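Local coordinates for truncated hemoglobin from geobacillus stearothermophilus (Geobacillus stearothermophilus, PDB 2BKM), which binds heme and molecular oxygen and, as a bacterial truncated hemoglobin, probably serves in oxygen binding, storage or transport, at residues 48-53 / 63-68. Sequence-based numbering, arbitrary orientation.
With HEM (protoporphyrin IX containing Fe), chain D.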
loop_
_atom_site.group_PDB
_atom_site.type_symbol
_atom_site.label_atom_id
_atom_site.label_comp_id
_atom_site.label_asym_id
_atom_site.label_seq_id
_atom_site.Cartn_x
_atom_site.Cartn_y
_atom_site.Cartn_z
ATOM N N GLN A 48 -5.798 2.751 4.740
ATOM C CA GLN A 48 -5.228 1.939 3.682
ATOM C C GLN A 48 -6.151 0.803 3.274
ATOM O O GLN A 48 -6.219 0.452 2.107
ATOM C CB GLN A 48 -3.907 1.355 4.163
ATOM C CG GLN A 48 -3.081 0.669 3.070
ATOM C CD GLN A 48 -2.549 1.665 2.048
ATOM O OE1 GLN A 48 -1.381 2.095 2.162
ATOM N NE2 GLN A 48 -3.374 2.064 1.089
ATOM N N LYS A 49 -6.829 0.208 4.242
ATOM C CA LYS A 49 -7.814 -0.803 3.876
ATOM C C LYS A 49 -8.872 -0.202 2.950
ATOM O O LYS A 49 -9.243 -0.777 1.928
ATOM C CB LYS A 49 -8.462 -1.387 5.111
ATOM C CG LYS A 49 -9.482 -2.425 4.725
ATOM C CD LYS A 49 -9.913 -3.338 5.836
ATOM C CE LYS A 49 -10.247 -4.740 5.282
ATOM N NZ LYS A 49 -10.925 -4.935 3.921
ATOM N N GLN A 50 -9.354 0.995 3.310
ATOM C CA GLN A 50 -10.330 1.675 2.455
ATOM C C GLN A 50 -9.754 2.011 1.089
ATOM O O GLN A 50 -10.369 1.766 0.053
ATOM C CB GLN A 50 -10.807 2.967 3.121
ATOM C CG GLN A 50 -11.576 2.707 4.384
ATOM C CD GLN A 50 -11.916 3.982 5.072
ATOM O OE1 GLN A 50 -11.083 4.867 5.205
ATOM N NE2 GLN A 50 -13.153 4.100 5.491
ATOM N N PHE A 51 -8.521 2.528 1.082
ATOM C CA PHE A 51 -7.916 2.916 -0.157
ATOM C C PHE A 51 -7.678 1.733 -1.092
ATOM O O PHE A 51 -8.007 1.803 -2.251
ATOM C CB PHE A 51 -6.599 3.660 0.068
ATOM C CG PHE A 51 -5.966 4.034 -1.210
ATOM C CD1 PHE A 51 -6.496 5.078 -1.945
ATOM C CD2 PHE A 51 -4.916 3.264 -1.763
ATOM C CE1 PHE A 51 -5.961 5.392 -3.225
ATOM C CE2 PHE A 51 -4.382 3.555 -3.000
ATOM C CZ PHE A 51 -4.893 4.608 -3.761
ATOM N N LEU A 52 -7.088 0.672 -0.555
ATOM C CA LEU A 52 -6.732 -0.441 -1.411
ATOM C C LEU A 52 -7.997 -1.102 -1.961
ATOM O O LEU A 52 -8.027 -1.520 -3.109
ATOM C CB LEU A 52 -5.897 -1.457 -0.647
ATOM C CG LEU A 52 -4.467 -0.979 -0.326
ATOM C CD1 LEU A 52 -3.806 -2.031 0.499
ATOM C CD2 LEU A 52 -3.700 -0.696 -1.616
ATOM N N THR A 53 -9.066 -1.096 -1.163
ATOM C CA THR A 53 -10.343 -1.618 -1.645
ATOM C C THR A 53 -10.768 -0.871 -2.903
ATOM O O THR A 53 -11.066 -1.460 -3.931
ATOM C CB THR A 53 -11.395 -1.477 -0.513
ATOM O OG1 THR A 53 -11.012 -2.347 0.560
ATOM C CG2 THR A 53 -12.785 -1.844 -1.061
ATOM N N THR A 63 -12.792 7.327 -0.731
ATOM C CA THR A 63 -13.350 8.623 -1.123
ATOM C C THR A 63 -14.520 8.979 -0.210
ATOM O O THR A 63 -14.637 10.126 0.236
ATOM C CB THR A 63 -13.747 8.615 -2.562
ATOM O OG1 THR A 63 -12.550 8.593 -3.357
ATOM C CG2 THR A 63 -14.513 9.899 -2.914
ATOM N N ALA A 64 -15.341 7.986 0.088
ATOM C CA ALA A 64 -16.557 8.205 0.889
ATOM C C ALA A 64 -16.206 8.837 2.216
ATOM O O ALA A 64 -16.911 9.704 2.710
ATOM C CB ALA A 64 -17.307 6.899 1.102
ATOM N N GLU A 65 -15.104 8.415 2.813
ATOM C CA GLU A 65 -14.753 8.953 4.104
ATOM C C GLU A 65 -13.757 10.093 4.067
ATOM O O GLU A 65 -13.781 10.952 4.958
ATOM C CB GLU A 65 -14.272 7.830 5.032
ATOM C CG GLU A 65 -14.065 8.279 6.464
ATOM C CD GLU A 65 -13.575 7.155 7.375
ATOM O OE1 GLU A 65 -13.952 5.987 7.157
ATOM O OE2 GLU A 65 -12.838 7.477 8.332
ATOM N N HIS A 66 -12.835 10.098 3.106
ATOM C CA HIS A 66 -11.732 11.044 3.154
ATOM C C HIS A 66 -11.635 11.958 1.940
ATOM O O HIS A 66 -10.768 12.825 1.914
ATOM C CB HIS A 66 -10.407 10.278 3.295
ATOM C CG HIS A 66 -10.448 9.235 4.357
ATOM N ND1 HIS A 66 -10.373 9.536 5.699
ATOM C CD2 HIS A 66 -10.610 7.892 4.284
ATOM C CE1 HIS A 66 -10.461 8.423 6.405
ATOM N NE2 HIS A 66 -10.620 7.413 5.567
ATOM N N GLY A 67 -12.480 11.746 0.940
ATOM C CA GLY A 67 -12.371 12.532 -0.270
ATOM C C GLY A 67 -11.404 11.903 -1.254
ATOM O O GLY A 67 -10.884 10.800 -1.030
ATOM N N HIS A 68 -11.170 12.578 -2.361
ATOM C CA HIS A 68 -10.300 12.004 -3.398
ATOM C C HIS A 68 -8.938 11.636 -2.809
ATOM O O HIS A 68 -8.416 12.333 -1.946
ATOM C CB HIS A 68 -10.164 12.959 -4.577
ATOM C CG HIS A 68 -11.402 13.037 -5.433
ATOM N ND1 HIS A 68 -12.411 12.097 -5.383
ATOM C CD2 HIS A 68 -11.775 13.934 -6.380
ATOM C CE1 HIS A 68 -13.362 12.423 -6.241
ATOM N NE2 HIS A 68 -12.998 13.534 -6.863
HETATM C CHA HEM D . -0.416 7.907 4.054
HETATM C CHB HEM D . 4.284 6.944 3.657
HETATM C CHC HEM D . 3.384 4.843 -0.618
HETATM C CHD HEM D . -1.317 4.921 0.352
HETATM C C1A HEM D . 0.921 7.771 4.298
HETATM C C2A HEM D . 1.571 8.301 5.478
HETATM C C3A HEM D . 2.870 8.033 5.364
HETATM C C4A HEM D . 3.074 7.341 4.119
HETATM C CMA HEM D . 3.965 8.386 6.389
HETATM C CAA HEM D . 0.863 9.007 6.647
HETATM C CBA HEM D . 0.055 7.988 7.427
HETATM C CGA HEM D . -0.953 8.612 8.374
HETATM O O1A HEM D . -0.986 9.872 8.568
HETATM O O2A HEM D . -1.781 7.849 8.935
HETATM C C1B HEM D . 4.437 6.338 2.444
HETATM C C2B HEM D . 5.709 6.004 1.836
HETATM C C3B HEM D . 5.451 5.458 0.652
HETATM C C4B HEM D . 4.024 5.391 0.440
HETATM C CMB HEM D . 7.102 6.212 2.466
HETATM C CAB HEM D . 6.500 4.947 -0.322
HETATM C CBB HEM D . 6.333 4.989 -1.649
HETATM C C1C HEM D . 2.030 4.595 -0.693
HETATM C C2C HEM D . 1.379 3.752 -1.666
HETATM C C3C HEM D . 0.076 3.809 -1.363
HETATM C C4C HEM D . -0.109 4.656 -0.212
HETATM C CMC HEM D . 2.062 2.954 -2.817
HETATM C CAC HEM D . -1.107 3.077 -2.017
HETATM C CBC HEM D . -1.046 2.357 -3.128
HETATM C C1D HEM D . -1.495 5.759 1.406
HETATM C C2D HEM D . -2.791 6.166 1.888
HETATM C C3D HEM D . -2.504 7.094 3.014
HETATM C C4D HEM D . -1.068 7.197 3.087
HETATM C CMD HEM D . -4.159 5.701 1.370
HETATM C CAD HEM D . -3.529 7.804 3.877
HETATM C CBD HEM D . -3.737 9.229 3.345
HETATM C CGD HEM D . -4.645 9.923 4.332
HETATM O O1D HEM D . -4.167 10.397 5.415
HETATM O O2D HEM D . -5.873 9.925 4.043
HETATM N NA HEM D . 1.879 7.196 3.491
HETATM N NB HEM D . 3.454 5.951 1.556
HETATM N NC HEM D . 1.107 5.107 0.186
HETATM N ND HEM D . -0.507 6.384 2.145
HETATM FE FE HEM D . 1.478 6.176 1.832
#
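Q50 joins helix 42-55 to the end of helix 61-66 by giving one amide atom to E65 and the other to H66. Its CB points toward helix 61-66, and CG stands anti to the carbonyl carbon (chi1 -65°), from where the extended chain carries the amide to helix 61-66, crossing the side chains of E65 and H66 at about a right angle; L61 and Y62 touch this side chain. At CD the branches part. OE1 accepts from NE2 of H66 at 2.6 Å, the N-H...O angle being 143°. This donor lies in the carbonyl plane of Q50, while OE1 sits at the imidazole edge, in the ring plane; amide and ring are nevertheless turned steeply against each other. NE2 of Q50 gives the second bond, 2.6 Å to OE1 of E65, and at 160° it is straighter. E65 OE1 lies near the amide plane, yet the amide meets the carboxylate from above its plane. E65 OE1 is also hydrogen-bonded to H46 NE2, and E65 CG lies over one face of the H66 ring, 3.6 Å above its plane. An alanine at Q50 would remove both amide bonds, and the H66 ring would probably be freer to turn while E65 kept H46 as a partner.

Another side of the same turn of helix 42-55 faces the heme: F51 CB comes within 3.4 Å of HEM CMD, and Q48, a residue of the oxygen pocket, brings OE1 within 3.4 Å of HEM CHD. The contact thus ties a different side of this heme-lining globin helix to the short helix whose Y62 is hydrogen-bonded to the heme through its hydroxyl. Chemically, the carboxylate of E65 calls for the nitrogen end of the amide, which turns the oxygen to the imidazole and is consistent with a proton on H66 NE2.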